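Local coordinates for putative uncharacterized protein (Mycobacterium tuberculosis, PDB 2ZQ5) that probably transfers a sulfuryl group from the donor PAPS to an acceptor molecule, at residues Thr97-Thr102 with Arg295-Phe300; Gln176-Ser181 with Asn232-Phe237; Ser267-Thr272 with Thr278-Ala283. All coordinates share one frame; numbering follows the deposited sequence.

Contact 1: residues Thr97-Thr102 with Arg295-Phe300; sequences TGLVRT and RGLERF
Thr-97 and Leu-99 sit where the chain leaves strand 94-97 and pass into a type II turn, Leu-99 to Thr-102, while their partners Phe-300 and Leu-297 lie one turn apart on helix 282-304. The contact is buried and apolar. Leu-99 CD1 does most of the touching. It meets the branched end of Leu-297, at 3.8 Å from both CG and CD2 of Leu-297 and 3.9 Å from its CD1. The leucine side chains cross at about a right angle, and one methyl lies against an isopropyl group. Leu-99 sets off alongside the helix, and only its end, CD1, comes in to Leu-297. The second pair is looser. Thr-97 CG2 is 4.2 Å from Phe-300 CE1, and the ring is met obliquely. With CG anti to the backbone N (chi1 -170°), Phe-300 reaches from the helix toward the strand end.

The strand, glycine-containing loop and following helix 104-111 probably form the P-loop-like 5'-phosphosulfate-binding loop, as in other sulfotransferases. At phi 147°, a CB on Gly-98 would be jammed against Thr-97 O and crowded by Thr-102 OG1. The turn is held by Thr-102 OG1, which donates to Leu-99 O at 2.6 Å, 18° from the carbonyl plane. Thr-102 OG1 also bonds to Thr-254 OG1 on strand 250-255. Leu-236 packs against both Leu-99 and Phe-300, and Met-265 of helix 262-272 touches Leu-99.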
# COMPACT_ATOMS: atom_id res chain seq x y z
N THR A 97 -5.98 7.24 -3.93
CA THR A 97 -6.54 6.18 -3.12
C THR A 97 -7.89 5.75 -3.67
O THR A 97 -8.46 6.42 -4.54
CB THR A 97 -6.66 6.61 -1.63
OG1 THR A 97 -6.91 5.46 -0.82
CG2 THR A 97 -7.78 7.62 -1.43
N GLY A 98 -8.37 4.62 -3.18
CA GLY A 98 -9.62 4.05 -3.63
C GLY A 98 -9.49 2.55 -3.56
O GLY A 98 -8.42 2.04 -3.22
N LEU A 99 -10.56 1.83 -3.87
CA LEU A 99 -10.53 0.37 -3.83
C LEU A 99 -9.75 -0.21 -5.00
O LEU A 99 -9.53 0.45 -6.01
CB LEU A 99 -11.95 -0.20 -3.88
CG LEU A 99 -12.74 -0.32 -2.58
CD1 LEU A 99 -12.74 0.99 -1.82
CD2 LEU A 99 -14.16 -0.76 -2.91
N VAL A 100 -9.33 -1.46 -4.85
CA VAL A 100 -8.63 -2.12 -5.93
C VAL A 100 -9.71 -2.27 -7.01
O VAL A 100 -10.90 -2.34 -6.68
CB VAL A 100 -8.09 -3.50 -5.50
CG1 VAL A 100 -9.24 -4.40 -5.09
CG2 VAL A 100 -7.30 -4.13 -6.64
N ARG A 101 -9.30 -2.30 -8.27
CA ARG A 101 -10.21 -2.44 -9.40
C ARG A 101 -10.99 -1.16 -9.72
O ARG A 101 -12.02 -1.21 -10.39
CB ARG A 101 -11.21 -3.58 -9.16
CG ARG A 101 -10.58 -4.93 -8.84
CD ARG A 101 -9.66 -5.42 -9.94
NE ARG A 101 -9.16 -6.76 -9.65
CZ ARG A 101 -8.15 -7.35 -10.29
NH1 ARG A 101 -7.53 -6.71 -11.28
NH2 ARG A 101 -7.77 -8.57 -9.95
N THR A 102 -10.50 -0.01 -9.25
CA THR A 102 -11.17 1.26 -9.54
C THR A 102 -10.29 2.23 -10.33
O THR A 102 -10.66 3.38 -10.54
CB THR A 102 -11.64 1.99 -8.25
OG1 THR A 102 -10.50 2.35 -7.46
CG2 THR A 102 -12.56 1.09 -7.44
N ARG A 295 -16.04 0.37 5.50
CA ARG A 295 -15.47 1.21 6.55
C ARG A 295 -14.51 2.21 5.92
O ARG A 295 -14.52 3.39 6.25
CB ARG A 295 -14.73 0.36 7.59
CG ARG A 295 -15.63 -0.28 8.63
CD ARG A 295 -14.86 -0.90 9.79
NE ARG A 295 -14.19 -2.15 9.43
CZ ARG A 295 -12.89 -2.27 9.19
NH1 ARG A 295 -12.08 -1.21 9.25
NH2 ARG A 295 -12.39 -3.46 8.89
N GLY A 296 -13.67 1.73 5.00
CA GLY A 296 -12.72 2.60 4.34
C GLY A 296 -13.38 3.77 3.64
O GLY A 296 -12.99 4.93 3.83
N LEU A 297 -14.38 3.48 2.81
CA LEU A 297 -15.06 4.54 2.08
C LEU A 297 -15.83 5.49 3.01
O LEU A 297 -15.84 6.70 2.80
CB LEU A 297 -16.00 3.94 1.04
CG LEU A 297 -15.28 3.24 -0.12
CD1 LEU A 297 -16.29 2.52 -1.01
CD2 LEU A 297 -14.49 4.27 -0.93
N GLU A 298 -16.46 4.94 4.05
CA GLU A 298 -17.22 5.76 4.99
C GLU A 298 -16.27 6.65 5.79
O GLU A 298 -16.54 7.84 5.96
CB GLU A 298 -18.03 4.87 5.93
CG GLU A 298 -18.98 5.62 6.86
CD GLU A 298 -18.26 6.28 8.02
OE1 GLU A 298 -17.40 5.62 8.63
OE2 GLU A 298 -18.58 7.45 8.34
N ARG A 299 -15.16 6.09 6.26
CA ARG A 299 -14.20 6.87 7.03
C ARG A 299 -13.57 7.99 6.21
O ARG A 299 -13.29 9.07 6.73
CB ARG A 299 -13.10 5.96 7.59
CG ARG A 299 -13.57 5.00 8.69
CD ARG A 299 -13.90 5.73 9.98
NE ARG A 299 -15.13 6.50 9.89
CZ ARG A 299 -15.52 7.42 10.78
NH1 ARG A 299 -14.76 7.69 11.84
NH2 ARG A 299 -16.66 8.07 10.61
N PHE A 300 -13.35 7.74 4.92
CA PHE A 300 -12.77 8.76 4.05
C PHE A 300 -13.77 9.90 3.90
O PHE A 300 -13.40 11.06 4.01
CB PHE A 300 -12.43 8.18 2.68
CG PHE A 300 -11.63 9.11 1.81
CD1 PHE A 300 -10.30 9.38 2.10
CD2 PHE A 300 -12.21 9.72 0.69
CE1 PHE A 300 -9.54 10.24 1.30
CE2 PHE A 300 -11.46 10.58 -0.12
CZ PHE A 300 -10.13 10.84 0.19

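Contact 2: residues Gln176-Ser181 with Asn232-Phe237; sequences QLLRQS and NPSHLF
Leu-178 CD1 meets two polar side chains at once, those of Ser-234 and Asn-232. The methyl is 3.3 Å from Ser-234 OG, which is close for a carbon and an oxygen, and 4.0 Å from Ser-234 CB. It is 3.7 Å from Asn-232 ND2. All three residues are buried. Leu-178 points toward the other segment, and with CG anti to its own carbonyl carbon (chi1 -64°) it brings CD1 against both partners.

The two polar groups are joined to each other. Asn-232 ND2 donates to Ser-234 OG at 2.8 Å with an N-H...O angle of 146°. The oxygen lies near the plane of the amide, 11° out of it. Ser-234 OG has a second partner in Tyr-209 OH. Glu-173 and Cys-174, just before helix 175-178, pack on the Asn-232 side chain.

Further out, Arg-179 folds back on Gln-176. Its NE donates to Gln-176 O at 2.8 Å, and Gln-176 OE1 sits over the face of the guanidinium, 3.1 Å above its plane. The contact joins helix 175-178 to the loop and short, weakly bonded helix that follow the C-terminal end of strand 227-231 in the parallel sheet.

CD1 touches both donor and acceptor of the Asn-232 to Ser-234 bond. An apolar group thus covers one side of a buried polar pair, whose members bond to each other and, through Ser-234 OG, to Tyr-209.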
# COMPACT_ATOMS: atom_id res chain seq x y z
N GLN A 176 3.97 -0.76 1.55
CA GLN A 176 5.34 -1.26 1.60
C GLN A 176 6.17 -0.47 2.60
O GLN A 176 7.18 -0.95 3.10
CB GLN A 176 5.98 -1.19 0.21
CG GLN A 176 5.54 -2.32 -0.70
CD GLN A 176 6.39 -3.58 -0.55
OE1 GLN A 176 6.75 -3.97 0.56
NE2 GLN A 176 6.70 -4.21 -1.67
N LEU A 177 5.74 0.76 2.89
CA LEU A 177 6.42 1.58 3.88
C LEU A 177 5.71 1.47 5.23
O LEU A 177 6.36 1.30 6.26
CB LEU A 177 6.45 3.06 3.45
CG LEU A 177 7.29 3.42 2.22
CD1 LEU A 177 7.12 4.89 1.93
CD2 LEU A 177 8.76 3.08 2.47
N LEU A 178 4.38 1.56 5.22
CA LEU A 178 3.60 1.50 6.44
C LEU A 178 3.74 0.17 7.19
O LEU A 178 3.54 0.11 8.41
CB LEU A 178 2.12 1.78 6.13
CG LEU A 178 1.83 3.19 5.59
CD1 LEU A 178 0.45 3.22 4.99
CD2 LEU A 178 1.97 4.22 6.70
N ARG A 179 4.09 -0.89 6.47
CA ARG A 179 4.27 -2.19 7.11
C ARG A 179 5.38 -2.10 8.16
O ARG A 179 5.42 -2.90 9.09
CB ARG A 179 4.63 -3.27 6.08
CG ARG A 179 5.95 -3.02 5.37
CD ARG A 179 6.35 -4.13 4.40
NE ARG A 179 7.53 -3.72 3.65
CZ ARG A 179 8.45 -4.55 3.16
NH1 ARG A 179 8.34 -5.86 3.33
NH2 ARG A 179 9.48 -4.05 2.49
N GLN A 180 6.28 -1.14 8.01
CA GLN A 180 7.37 -0.97 8.97
C GLN A 180 6.82 -0.71 10.37
O GLN A 180 7.46 -1.05 11.38
CB GLN A 180 8.30 0.18 8.56
CG GLN A 180 9.13 -0.11 7.32
CD GLN A 180 10.19 0.96 7.07
OE1 GLN A 180 10.51 1.75 7.97
NE2 GLN A 180 10.74 0.98 5.87
N SER A 181 5.63 -0.10 10.43
CA SER A 181 4.95 0.23 11.68
C SER A 181 3.87 -0.80 12.02
O SER A 181 3.18 -0.68 13.03
CB SER A 181 4.28 1.60 11.57
OG SER A 181 5.19 2.61 11.20
N ASN A 232 -2.27 4.20 -2.27
CA ASN A 232 -2.46 3.13 -1.30
C ASN A 232 -3.87 3.14 -0.72
O ASN A 232 -4.46 4.20 -0.53
CB ASN A 232 -1.47 3.30 -0.14
CG ASN A 232 -1.28 2.02 0.64
OD1 ASN A 232 -0.99 0.96 0.07
ND2 ASN A 232 -1.42 2.10 1.96
N PRO A 233 -4.42 1.95 -0.44
CA PRO A 233 -5.77 1.89 0.13
C PRO A 233 -5.88 2.51 1.54
O PRO A 233 -6.95 2.96 1.93
CB PRO A 233 -6.06 0.39 0.15
CG PRO A 233 -5.32 -0.11 -1.05
CD PRO A 233 -4.00 0.63 -0.94
N SER A 234 -4.78 2.53 2.30
CA SER A 234 -4.83 3.06 3.66
C SER A 234 -5.26 4.52 3.75
O SER A 234 -5.82 4.95 4.76
CB SER A 234 -3.46 2.91 4.35
OG SER A 234 -2.52 3.83 3.81
N HIS A 235 -5.01 5.28 2.69
CA HIS A 235 -5.35 6.69 2.70
C HIS A 235 -6.84 6.94 2.90
O HIS A 235 -7.24 8.01 3.33
CB HIS A 235 -4.79 7.33 1.43
CG HIS A 235 -3.30 7.16 1.32
ND1 HIS A 235 -2.66 6.88 0.13
CD2 HIS A 235 -2.34 7.16 2.28
CE1 HIS A 235 -1.37 6.71 0.37
NE2 HIS A 235 -1.15 6.87 1.66
N LEU A 236 -7.65 5.93 2.62
CA LEU A 236 -9.10 6.04 2.82
C LEU A 236 -9.40 6.04 4.32
O LEU A 236 -10.29 6.77 4.79
CB LEU A 236 -9.83 4.84 2.21
CG LEU A 236 -9.86 4.72 0.69
CD1 LEU A 236 -10.44 3.37 0.30
CD2 LEU A 236 -10.71 5.85 0.11
N PHE A 237 -8.65 5.22 5.05
CA PHE A 237 -8.83 5.03 6.49
C PHE A 237 -8.08 6.01 7.38
O PHE A 237 -8.46 6.23 8.53
CB PHE A 237 -8.34 3.63 6.89
CG PHE A 237 -9.03 2.49 6.18
CD1 PHE A 237 -10.06 1.79 6.81
CD2 PHE A 237 -8.64 2.11 4.90
CE1 PHE A 237 -10.68 0.72 6.18
CE2 PHE A 237 -9.26 1.03 4.26
CZ PHE A 237 -10.28 0.34 4.90

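Contact 3: residues Ser267-Thr272 with Thr278-Ala283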
# COMPACT_ATOMS: atom_id res chain seq x y z
N SER A 267 -12.22 -12.50 -5.52
CA SER A 267 -11.53 -13.50 -6.33
C SER A 267 -10.03 -13.26 -6.29
O SER A 267 -9.24 -14.20 -6.23
CB SER A 267 -12.04 -13.46 -7.77
OG SER A 267 -11.42 -14.45 -8.56
N LEU A 268 -9.63 -11.99 -6.33
CA LEU A 268 -8.20 -11.66 -6.28
C LEU A 268 -7.62 -12.12 -4.95
O LEU A 268 -6.55 -12.73 -4.91
CB LEU A 268 -8.00 -10.15 -6.44
CG LEU A 268 -6.57 -9.63 -6.21
CD1 LEU A 268 -5.62 -10.29 -7.19
CD2 LEU A 268 -6.54 -8.12 -6.37
N ALA A 269 -8.32 -11.82 -3.86
CA ALA A 269 -7.86 -12.20 -2.54
C ALA A 269 -7.79 -13.72 -2.42
O ALA A 269 -6.85 -14.27 -1.85
CB ALA A 269 -8.80 -11.64 -1.48
N GLN A 270 -8.80 -14.39 -2.96
CA GLN A 270 -8.88 -15.84 -2.93
C GLN A 270 -7.69 -16.49 -3.62
O GLN A 270 -7.01 -17.35 -3.05
CB GLN A 270 -10.18 -16.28 -3.60
CG GLN A 270 -10.42 -17.77 -3.63
CD GLN A 270 -11.79 -18.11 -4.21
OE1 GLN A 270 -12.15 -17.63 -5.28
NE2 GLN A 270 -12.54 -18.94 -3.50
N HIS A 271 -7.42 -16.06 -4.85
CA HIS A 271 -6.31 -16.62 -5.61
C HIS A 271 -4.95 -16.29 -5.02
O HIS A 271 -4.04 -17.12 -5.03
CB HIS A 271 -6.39 -16.16 -7.06
CG HIS A 271 -7.49 -16.81 -7.84
ND1 HIS A 271 -7.50 -18.15 -8.14
CD2 HIS A 271 -8.63 -16.30 -8.36
CE1 HIS A 271 -8.59 -18.45 -8.81
NE2 HIS A 271 -9.30 -17.34 -8.96
N THR A 272 -4.80 -15.07 -4.51
CA THR A 272 -3.53 -14.67 -3.92
C THR A 272 -3.18 -15.50 -2.70
O THR A 272 -2.03 -15.91 -2.52
CB THR A 272 -3.56 -13.19 -3.50
OG1 THR A 272 -3.76 -12.36 -4.65
CG2 THR A 272 -2.26 -12.79 -2.82
N THR A 278 -7.75 -22.13 6.02
CA THR A 278 -8.97 -22.91 5.83
C THR A 278 -10.16 -22.06 6.26
O THR A 278 -11.32 -22.46 6.10
CB THR A 278 -8.96 -24.21 6.66
OG1 THR A 278 -8.73 -23.91 8.04
CG2 THR A 278 -7.87 -25.15 6.15
N LYS A 279 -9.87 -20.87 6.80
CA LYS A 279 -10.90 -19.94 7.28
C LYS A 279 -11.17 -18.79 6.30
O LYS A 279 -12.32 -18.45 6.05
CB LYS A 279 -10.48 -19.37 8.64
CG LYS A 279 -11.42 -18.32 9.23
CD LYS A 279 -12.78 -18.92 9.56
CE LYS A 279 -13.63 -17.93 10.35
NZ LYS A 279 -15.01 -18.44 10.62
N PHE A 280 -10.10 -18.20 5.77
CA PHE A 280 -10.23 -17.09 4.83
C PHE A 280 -10.47 -17.65 3.43
O PHE A 280 -9.57 -17.69 2.59
CB PHE A 280 -8.97 -16.23 4.85
CG PHE A 280 -9.12 -14.90 4.16
CD1 PHE A 280 -10.00 -13.93 4.65
CD2 PHE A 280 -8.36 -14.60 3.03
CE1 PHE A 280 -10.11 -12.68 4.04
CE2 PHE A 280 -8.47 -13.35 2.40
CZ PHE A 280 -9.35 -12.39 2.91
N VAL A 281 -11.70 -18.09 3.21
CA VAL A 281 -12.13 -18.66 1.93
C VAL A 281 -13.60 -18.32 1.71
O VAL A 281 -14.30 -17.93 2.64
CB VAL A 281 -11.99 -20.21 1.92
CG1 VAL A 281 -10.54 -20.62 2.14
CG2 VAL A 281 -12.88 -20.82 3.00
N GLY A 282 -14.05 -18.48 0.47
CA GLY A 282 -15.44 -18.24 0.12
C GLY A 282 -16.19 -17.11 0.79
O GLY A 282 -15.80 -15.95 0.72
N ALA A 283 -17.29 -17.46 1.44
CA ALA A 283 -18.15 -16.49 2.11
C ALA A 283 -17.44 -15.63 3.15
O ALA A 283 -17.82 -14.49 3.37
CB ALA A 283 -19.34 -17.20 2.75
O HOH W 1 -8.17 -18.30 -0.11
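Ala-269 and Phe-280 meet across a helix-loop-helix connection, between the end of helix 262-272 and the start of helix 282-304. The chain between them is short, so this is a local closure of the loop. Phe-280 is the centre of an inverse gamma turn, with phi -83° and psi 77°.

The apolar part is one pair. Ala-269 CB lies 4.3 Å from Phe-280 CE2 and approaches the ring obliquely. The ring reaches the helix because Phe-280 CG is anti to the backbone N (chi1 -167°). Ile-285 and Asp-288 of helix 282-304 also touch the ring, so it is packed between helix 262-272 and helix 282-304.

The second kind of contact is polar group against backbone. Gln-270 is fully extended through its first two torsions, and its NE2 comes to 4.3 Å from Gly-282 N. That is packing and not a bond. The other end of the amide, OE1, is hydrogen-bonded to Tyr-370 OH. Gly-282 has a positive phi and leads into the helix that follows.

Water supplies the third kind. One water lies between two backbone carbonyls, 3.3 Å from Gln-270 O and 3.1 Å from Phe-280 O. It can donate to either. Other acceptors are also near, so it may not serve both all the time.

Backbone and hydroxyl bonds shape each side. Ser-277 OG bonds to Lys-279 N and Phe-280 N, in the turn itself, and the weak bond from Val-281 N to Lys-279 O closes the gamma turn. In the last turn of helix 262-272, Leu-268 O accepts twice: Thr-272 N at 2.9 Å and Thr-272 OG1 at 2.8 Å reach it from opposite faces of its carbonyl plane.

Contacts 1 and 2 are neighbours, with centres about 13 Å apart. Thr-97 OG1 is 2.8 Å from Asn-232 O, a probable hydrogen bond between the end of strand 94-97 and the residue after strand 227-231. Helix 282-304 also packs on segment 232-237, with Gly-296 CA 3.3 Å from Phe-237 CE1. Contact 3 lies farther out, with its centre about 20 Å from that of contact 1 and about 22 Å from that of contact 2. It shares helix 282-304 with contact 1. Arg-101 NH2 packs on Leu-268 CD2 at 3.8 Å. Contacts 2 and 3 do not touch; their nearest atoms are about 10 Å apart. Segment 97-102, the probable phosphosulfate loop, therefore touches segments of both other contacts.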